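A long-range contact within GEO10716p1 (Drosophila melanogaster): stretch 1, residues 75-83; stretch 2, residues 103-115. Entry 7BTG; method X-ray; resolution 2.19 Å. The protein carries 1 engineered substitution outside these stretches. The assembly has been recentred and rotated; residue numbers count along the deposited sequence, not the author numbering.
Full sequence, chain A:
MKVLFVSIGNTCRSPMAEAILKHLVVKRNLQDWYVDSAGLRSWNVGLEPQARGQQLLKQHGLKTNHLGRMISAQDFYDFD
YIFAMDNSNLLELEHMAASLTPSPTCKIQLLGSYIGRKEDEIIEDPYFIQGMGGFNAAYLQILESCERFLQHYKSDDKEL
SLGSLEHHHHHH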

ATOM      1  N   ASP A  75     -10.668   1.456 -10.235  1.00 34.47           N
ATOM      2  CA  ASP A  75      -9.988   1.785  -8.993  1.00 39.30           C
ATOM      3  C   ASP A  75      -9.685   3.277  -8.896  1.00 38.12           C
ATOM      4  O   ASP A  75      -9.809   3.868  -7.823  1.00 39.06           O
ATOM      5  CB  ASP A  75      -8.712   0.960  -8.873  1.00 36.61           C
ATOM      6  CG  ASP A  75      -8.998  -0.482  -8.577  1.00 36.64           C
ATOM      7  OD1 ASP A  75      -9.919  -0.729  -7.779  1.00 41.12           O
ATOM      8  OD2 ASP A  75      -8.310  -1.363  -9.134  1.00 39.70           O
ATOM      9  N   PHE A  76      -9.320   3.907 -10.009  1.00 35.91           N
ATOM     10  CA  PHE A  76      -8.925   5.308  -9.969  1.00 36.46           C
ATOM     11  C   PHE A  76     -10.077   6.247  -9.626  1.00 41.62           C
ATOM     12  O   PHE A  76      -9.829   7.383  -9.198  1.00 42.41           O
ATOM     13  CB  PHE A  76      -8.309   5.698 -11.310  1.00 32.34           C
ATOM     14  CG  PHE A  76      -6.935   5.147 -11.511  1.00 34.95           C
ATOM     15  CD1 PHE A  76      -5.819   5.918 -11.229  1.00 27.54           C
ATOM     16  CD2 PHE A  76      -6.753   3.841 -11.949  1.00 33.75           C
ATOM     17  CE1 PHE A  76      -4.548   5.406 -11.406  1.00 29.04           C
ATOM     18  CE2 PHE A  76      -5.474   3.327 -12.130  1.00 32.45           C
ATOM     19  CZ  PHE A  76      -4.376   4.115 -11.847  1.00 28.17           C
ATOM     20  N   TYR A  77     -11.318   5.806  -9.806  1.00 38.06           N
ATOM     21  CA  TYR A  77     -12.488   6.596  -9.455  1.00 43.52           C
ATOM     22  C   TYR A  77     -13.077   6.232  -8.100  1.00 44.42           C
ATOM     23  O   TYR A  77     -13.878   7.006  -7.568  1.00 47.31           O
ATOM     24  CB  TYR A  77     -13.578   6.429 -10.519  1.00 38.51           C
ATOM     25  CG  TYR A  77     -13.160   6.849 -11.914  1.00 38.60           C
ATOM     26  CD1 TYR A  77     -13.087   8.186 -12.259  1.00 41.49           C
ATOM     27  CD2 TYR A  77     -12.853   5.911 -12.879  1.00 38.86           C
ATOM     28  CE1 TYR A  77     -12.724   8.571 -13.521  1.00 40.30           C
ATOM     29  CE2 TYR A  77     -12.488   6.291 -14.151  1.00 39.74           C
ATOM     30  CZ  TYR A  77     -12.432   7.617 -14.462  1.00 39.83           C
ATOM     31  OH  TYR A  77     -12.067   8.005 -15.716  1.00 40.75           O
ATOM     32  N   ASP A  78     -12.704   5.084  -7.533  1.00 41.10           N
ATOM     33  CA  ASP A  78     -13.300   4.593  -6.299  1.00 41.07           C
ATOM     34  C   ASP A  78     -12.415   4.771  -5.069  1.00 42.93           C
ATOM     35  O   ASP A  78     -12.751   4.236  -4.015  1.00 46.10           O
ATOM     36  CB  ASP A  78     -13.660   3.111  -6.433  1.00 43.97           C
ATOM     37  CG  ASP A  78     -14.703   2.853  -7.511  1.00 53.56           C
ATOM     38  OD1 ASP A  78     -15.526   3.757  -7.796  1.00 49.60           O
ATOM     39  OD2 ASP A  78     -14.690   1.735  -8.069  1.00 50.25           O
ATOM     40  N   PHE A  79     -11.287   5.468  -5.162  1.00 36.48           N
ATOM     41  CA  PHE A  79     -10.450   5.612  -3.978  1.00 37.92           C
ATOM     42  C   PHE A  79     -10.046   7.065  -3.810  1.00 36.30           C
ATOM     43  O   PHE A  79      -9.959   7.818  -4.782  1.00 36.89           O
ATOM     44  CB  PHE A  79      -9.204   4.711  -4.028  1.00 34.27           C
ATOM     45  CG  PHE A  79      -9.512   3.254  -3.838  1.00 37.02           C
ATOM     46  CD1 PHE A  79      -9.514   2.698  -2.573  1.00 35.27           C
ATOM     47  CD2 PHE A  79      -9.828   2.445  -4.924  1.00 32.34           C
ATOM     48  CE1 PHE A  79      -9.823   1.355  -2.393  1.00 36.78           C
ATOM     49  CE2 PHE A  79     -10.129   1.114  -4.756  1.00 33.14           C
ATOM     50  CZ  PHE A  79     -10.125   0.559  -3.493  1.00 32.23           C
ATOM     51  N   ASP A  80      -9.827   7.454  -2.555  1.00 32.02           N
ATOM     52  CA  ASP A  80      -9.370   8.799  -2.235  1.00 32.34           C
ATOM     53  C   ASP A  80      -7.853   8.904  -2.305  1.00 32.35           C
ATOM     54  O   ASP A  80      -7.310   9.932  -2.728  1.00 35.81           O
ATOM     55  CB  ASP A  80      -9.859   9.204  -0.833  1.00 32.80           C
ATOM     56  CG  ASP A  80     -11.368   9.025  -0.662  1.00 42.18           C
ATOM     57  OD1 ASP A  80     -12.143   9.678  -1.395  1.00 45.45           O
ATOM     58  OD2 ASP A  80     -11.778   8.229   0.206  1.00 45.86           O
ATOM     59  N   TYR A  81      -7.162   7.862  -1.868  1.00 29.13           N
ATOM     60  CA  TYR A  81      -5.712   7.796  -1.916  1.00 32.74           C
ATOM     61  C   TYR A  81      -5.323   6.494  -2.591  1.00 28.77           C
ATOM     62  O   TYR A  81      -5.934   5.457  -2.328  1.00 28.92           O
ATOM     63  CB  TYR A  81      -5.101   7.883  -0.508  1.00 29.41           C
ATOM     64  CG  TYR A  81      -5.153   9.281   0.037  1.00 35.59           C
ATOM     65  CD1 TYR A  81      -4.080  10.131  -0.122  1.00 30.57           C
ATOM     66  CD2 TYR A  81      -6.305   9.770   0.672  1.00 36.37           C
ATOM     67  CE1 TYR A  81      -4.119  11.433   0.347  1.00 39.60           C
ATOM     68  CE2 TYR A  81      -6.355  11.076   1.163  1.00 38.68           C
ATOM     69  CZ  TYR A  81      -5.251  11.904   0.990  1.00 38.96           C
ATOM     70  OH  TYR A  81      -5.248  13.209   1.445  1.00 50.11           O
ATOM     71  N   ILE A  82      -4.344   6.565  -3.485  1.00 27.67           N
ATOM     72  CA  ILE A  82      -3.670   5.396  -4.038  1.00 28.06           C
ATOM     73  C   ILE A  82      -2.186   5.587  -3.765  1.00 24.00           C
ATOM     74  O   ILE A  82      -1.588   6.567  -4.222  1.00 29.74           O
ATOM     75  CB  ILE A  82      -3.938   5.225  -5.539  1.00 29.05           C
ATOM     76  CG1 ILE A  82      -5.431   5.039  -5.801  1.00 28.36           C
ATOM     77  CG2 ILE A  82      -3.177   4.055  -6.058  1.00 27.86           C
ATOM     78  CD1 ILE A  82      -5.772   4.952  -7.272  1.00 28.50           C
ATOM     79  N   PHE A  83      -1.613   4.691  -2.980  1.00 23.92           N
ATOM     80  CA  PHE A  83      -0.245   4.813  -2.497  1.00 25.88           C
ATOM     81  C   PHE A  83       0.662   3.876  -3.279  1.00 26.76           C
ATOM     82  O   PHE A  83       0.418   2.667  -3.323  1.00 26.18           O
ATOM     83  CB  PHE A  83      -0.165   4.505  -1.005  1.00 27.43           C
ATOM     84  CG  PHE A  83      -0.799   5.568  -0.144  1.00 31.25           C
ATOM     85  CD1 PHE A  83      -0.321   6.871  -0.177  1.00 32.12           C
ATOM     86  CD2 PHE A  83      -1.867   5.270   0.681  1.00 30.25           C
ATOM     87  CE1 PHE A  83      -0.897   7.854   0.588  1.00 33.31           C
ATOM     88  CE2 PHE A  83      -2.444   6.249   1.452  1.00 32.32           C
ATOM     89  CZ  PHE A  83      -1.948   7.543   1.414  1.00 32.47           C
ATOM     90  N   SER A 103     -10.839  12.591 -16.092  1.00 43.57           N
ATOM     91  CA  SER A 103      -9.725  12.556 -15.159  1.00 46.90           C
ATOM     92  C   SER A 103     -10.204  12.152 -13.765  1.00 48.11           C
ATOM     93  O   SER A 103     -11.226  12.668 -13.294  1.00 42.35           O
ATOM     94  CB  SER A 103      -9.040  13.917 -15.090  1.00 44.98           C
ATOM     95  OG  SER A 103      -8.159  14.101 -16.183  1.00 48.39           O
ATOM     96  N   PRO A 104      -9.510  11.244 -13.084  1.00 46.91           N
ATOM     97  CA  PRO A 104      -9.903  10.884 -11.724  1.00 40.68           C
ATOM     98  C   PRO A 104      -9.479  11.961 -10.740  1.00 42.19           C
ATOM     99  O   PRO A 104      -8.652  12.826 -11.040  1.00 33.25           O
ATOM    100  CB  PRO A 104      -9.144   9.574 -11.467  1.00 41.09           C
ATOM    101  CG  PRO A 104      -8.501   9.198 -12.819  1.00 37.43           C
ATOM    102  CD  PRO A 104      -8.319  10.495 -13.516  1.00 39.55           C
ATOM    103  N   THR A 105     -10.068  11.896  -9.543  1.00 38.71           N
ATOM    104  CA  THR A 105      -9.704  12.805  -8.465  1.00 44.17           C
ATOM    105  C   THR A 105      -9.019  12.098  -7.309  1.00 45.33           C
ATOM    106  O   THR A 105      -8.785  12.719  -6.268  1.00 42.33           O
ATOM    107  CB  THR A 105     -10.928  13.558  -7.946  1.00 45.09           C
ATOM    108  OG1 THR A 105     -12.028  12.655  -7.823  1.00 47.69           O
ATOM    109  CG2 THR A 105     -11.303  14.667  -8.901  1.00 41.67           C
ATOM    110  N   CYS A 106      -8.701  10.817  -7.450  1.00 40.49           N
ATOM    111  CA  CYS A 106      -7.898  10.178  -6.424  1.00 36.95           C
ATOM    112  C   CYS A 106      -6.557  10.894  -6.312  1.00 36.47           C
ATOM    113  O   CYS A 106      -5.986  11.346  -7.311  1.00 40.44           O
ATOM    114  CB  CYS A 106      -7.681   8.708  -6.762  1.00 33.04           C
ATOM    115  SG  CYS A 106      -6.882   8.490  -8.360  1.00 41.55           S
ATOM    116  N   LYS A 107      -6.054  11.002  -5.096  1.00 33.24           N
ATOM    117  CA  LYS A 107      -4.687  11.447  -4.895  1.00 42.00           C
ATOM    118  C   LYS A 107      -3.757  10.239  -4.998  1.00 36.72           C
ATOM    119  O   LYS A 107      -3.986   9.214  -4.348  1.00 35.30           O
ATOM    120  CB  LYS A 107      -4.555  12.141  -3.542  1.00 42.95           C
ATOM    121  CG  LYS A 107      -5.669  13.164  -3.312  1.00 48.23           C
ATOM    122  CD  LYS A 107      -5.314  14.186  -2.256  1.00 48.92           C
ATOM    123  CE  LYS A 107      -6.021  15.512  -2.523  1.00 58.80           C
ATOM    124  NZ  LYS A 107      -5.212  16.381  -3.431  1.00 63.25           N
ATOM    125  N   ILE A 108      -2.729  10.360  -5.833  1.00 31.65           N
ATOM    126  CA  ILE A 108      -1.757   9.300  -6.061  1.00 30.81           C
ATOM    127  C   ILE A 108      -0.420   9.758  -5.491  1.00 30.98           C
ATOM    128  O   ILE A 108       0.138  10.765  -5.938  1.00 28.46           O
ATOM    129  CB  ILE A 108      -1.627   8.964  -7.554  1.00 31.51           C
ATOM    130  CG1 ILE A 108      -2.971   8.481  -8.122  1.00 34.25           C
ATOM    131  CG2 ILE A 108      -0.527   7.932  -7.746  1.00 28.47           C
ATOM    132  CD1 ILE A 108      -3.078   8.576  -9.652  1.00 29.52           C
ATOM    133  N   GLN A 109       0.107   9.023  -4.512  1.00 29.44           N
ATOM    134  CA  GLN A 109       1.256   9.524  -3.775  1.00 26.55           C
ATOM    135  C   GLN A 109       2.186   8.382  -3.398  1.00 28.43           C
ATOM    136  O   GLN A 109       1.764   7.236  -3.217  1.00 24.83           O
ATOM    137  CB  GLN A 109       0.822  10.295  -2.498  1.00 29.69           C
ATOM    138  CG  GLN A 109      -0.158  11.456  -2.759  1.00 30.11           C
ATOM    139  CD  GLN A 109      -0.770  12.055  -1.483  1.00 34.31           C
ATOM    140  OE1 GLN A 109      -0.691  11.482  -0.400  1.00 34.30           O
ATOM    141  NE2 GLN A 109      -1.373  13.219  -1.624  1.00 35.08           N
ATOM    142  N   LEU A 110       3.466   8.720  -3.296  1.00 28.72           N
ATOM    143  CA  LEU A 110       4.452   7.832  -2.701  1.00 26.48           C
ATOM    144  C   LEU A 110       4.125   7.676  -1.225  1.00 29.78           C
ATOM    145  O   LEU A 110       4.094   8.668  -0.490  1.00 26.75           O
ATOM    146  CB  LEU A 110       5.832   8.444  -2.906  1.00 27.38           C
ATOM    147  CG  LEU A 110       7.095   7.626  -2.779  1.00 29.53           C
ATOM    148  CD1 LEU A 110       7.129   6.546  -3.846  1.00 34.69           C
ATOM    149  CD2 LEU A 110       8.266   8.565  -2.932  1.00 29.79           C
ATOM    150  N   LEU A 111       3.838   6.446  -0.787  1.00 30.73           N
ATOM    151  CA  LEU A 111       3.443   6.245   0.607  1.00 27.88           C
ATOM    152  C   LEU A 111       4.530   6.715   1.560  1.00 29.75           C
ATOM    153  O   LEU A 111       4.245   7.338   2.592  1.00 29.80           O
ATOM    154  CB  LEU A 111       3.128   4.770   0.871  1.00 30.19           C
ATOM    155  CG  LEU A 111       3.047   4.377   2.353  1.00 27.19           C
ATOM    156  CD1 LEU A 111       1.830   5.007   2.987  1.00 23.51           C
ATOM    157  CD2 LEU A 111       3.000   2.862   2.523  1.00 24.17           C
ATOM    158  N   GLY A 112       5.784   6.424   1.227  1.00 29.02           N
ATOM    159  CA  GLY A 112       6.913   6.747   2.070  1.00 28.26           C
ATOM    160  C   GLY A 112       7.211   8.221   2.164  1.00 31.52           C
ATOM    161  O   GLY A 112       8.019   8.609   3.008  1.00 32.74           O
ATOM    162  N   SER A 113       6.570   9.053   1.344  1.00 32.71           N
ATOM    163  CA  SER A 113       6.741  10.494   1.505  1.00 36.41           C
ATOM    164  C   SER A 113       6.162  10.990   2.823  1.00 36.11           C
ATOM    165  O   SER A 113       6.446  12.124   3.219  1.00 39.66           O
ATOM    166  CB  SER A 113       6.114  11.258   0.324  1.00 31.37           C
ATOM    167  OG  SER A 113       4.701  11.333   0.413  1.00 34.25           O
ATOM    168  N   TYR A 114       5.352  10.177   3.508  1.00 36.40           N
ATOM    169  CA  TYR A 114       4.871  10.563   4.829  1.00 33.13           C
ATOM    170  C   TYR A 114       5.877  10.275   5.926  1.00 34.59           C
ATOM    171  O   TYR A 114       5.685  10.748   7.049  1.00 34.07           O
ATOM    172  CB  TYR A 114       3.551   9.867   5.147  1.00 28.98           C
ATOM    173  CG  TYR A 114       2.421  10.458   4.373  1.00 29.72           C
ATOM    174  CD1 TYR A 114       1.710  11.534   4.864  1.00 35.61           C
ATOM    175  CD2 TYR A 114       2.098   9.974   3.114  1.00 34.89           C
ATOM    176  CE1 TYR A 114       0.683  12.104   4.135  1.00 39.19           C
ATOM    177  CE2 TYR A 114       1.084  10.533   2.377  1.00 34.83           C
ATOM    178  CZ  TYR A 114       0.377  11.598   2.888  1.00 38.07           C
ATOM    179  OH  TYR A 114      -0.641  12.145   2.147  1.00 34.18           O
ATOM    180  N   ILE A 115       6.936   9.518   5.640  1.00 31.20           N
ATOM    181  CA  ILE A 115       7.919   9.240   6.680  1.00 36.17           C
ATOM    182  C   ILE A 115       8.565  10.533   7.161  1.00 41.16           C
ATOM    183  O   ILE A 115       8.795  10.720   8.363  1.00 42.26           O
ATOM    184  CB  ILE A 115       8.973   8.234   6.179  1.00 37.57           C
ATOM    185  CG1 ILE A 115       8.351   6.847   6.053  1.00 37.75           C
ATOM    186  CG2 ILE A 115      10.152   8.180   7.148  1.00 37.34           C
ATOM    187  CD1 ILE A 115       9.366   5.747   5.833  1.00 36.33           C
TER
HETATM  188  O   HOH W   1     -11.834   9.890  -5.949  1.00 44.13           O

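Neighbouring parallel strands illustrate a general principle: the backbone sets the register, and the side chains then fill whatever hollows that register leaves on each face of the sheet. In GEO10716p1 the strand of residues 81-83 lies beside that of residues 107-110, their N-to-C directions 28° apart, and Tyr81, Ile82 and Phe83 pair with Lys107, Ile108 and Gln109. Three hydrogen bonds hold this register. Lys107 N donates to Asp80 O (2.9 Å), Ile82 N donates to Lys107 O (2.8 Å), and Gln109 N donates to Ile82 O (3.0 Å). Ile82 thus uses both its amide and its carbonyl, reaching the residues before and after its partner Ile108, as parallel pairing requires. A CA-H...O contact alongside joins Ile108 CA to Ile82 O (3.3 Å); another, Phe83 CA to Gln109 O (3.2 Å), lies past the last bond.

Side chains alternate across the sheet. On the face of Ile82 and Ile108 the surfaces are apolar, and Cys106, whose CA-to-CB bond points toward stretch 1, is the bump that fills the gap bordered by Phe76, Ile82 and Ile108. Small, polarizable Cys106 SG sits 3.9 Å from Ile82 CD1 and 4.0 Å from Phe76 CD1, approaching the Phe76 ring obliquely. The same ring meets Ile108 at its edge, with Phe76 CE1 3.9 Å from Ile108 CD1. The packing continues beyond the strands, where Pro104 also points toward stretch 1: its CG lies 3.8 Å from Phe76 CB, its CB 4.2 Å from Tyr77 CE1. The compact proline ring therefore touches two aromatic residues at once. Nearby, a water donates to Phe79 O (3.0 Å) and makes a weak hydrogen bond with Thr105 OG1 (3.3 Å), bridging the backbone of one stretch to a side chain of the other.

The face of Tyr81 and Phe83 mixes polar and apolar surfaces. Phe83, the residue most covered by the opposing stretch, fits against the 3-10 turn that follows the second strand. Leu111 CD1 rests over one face of its ring, 4.3 Å from the centroid, in a CH-pi contact that sets a methyl against the flat pi surface. Phe83 CE1 also lies 3.8 Å from Tyr114 CE2. Within stretch 2, Tyr114 OH donates to Gln109 OE1 (2.6 Å), tying turn to strand; that same OE1 sits at the edge of the Tyr81 ring, 3.5 Å from Tyr81 CE1. Where the paired strands begin, aliphatic Lys107 atoms lie against Tyr81, with Lys107 CD 3.8 Å from Tyr81 OH and NZ farther off.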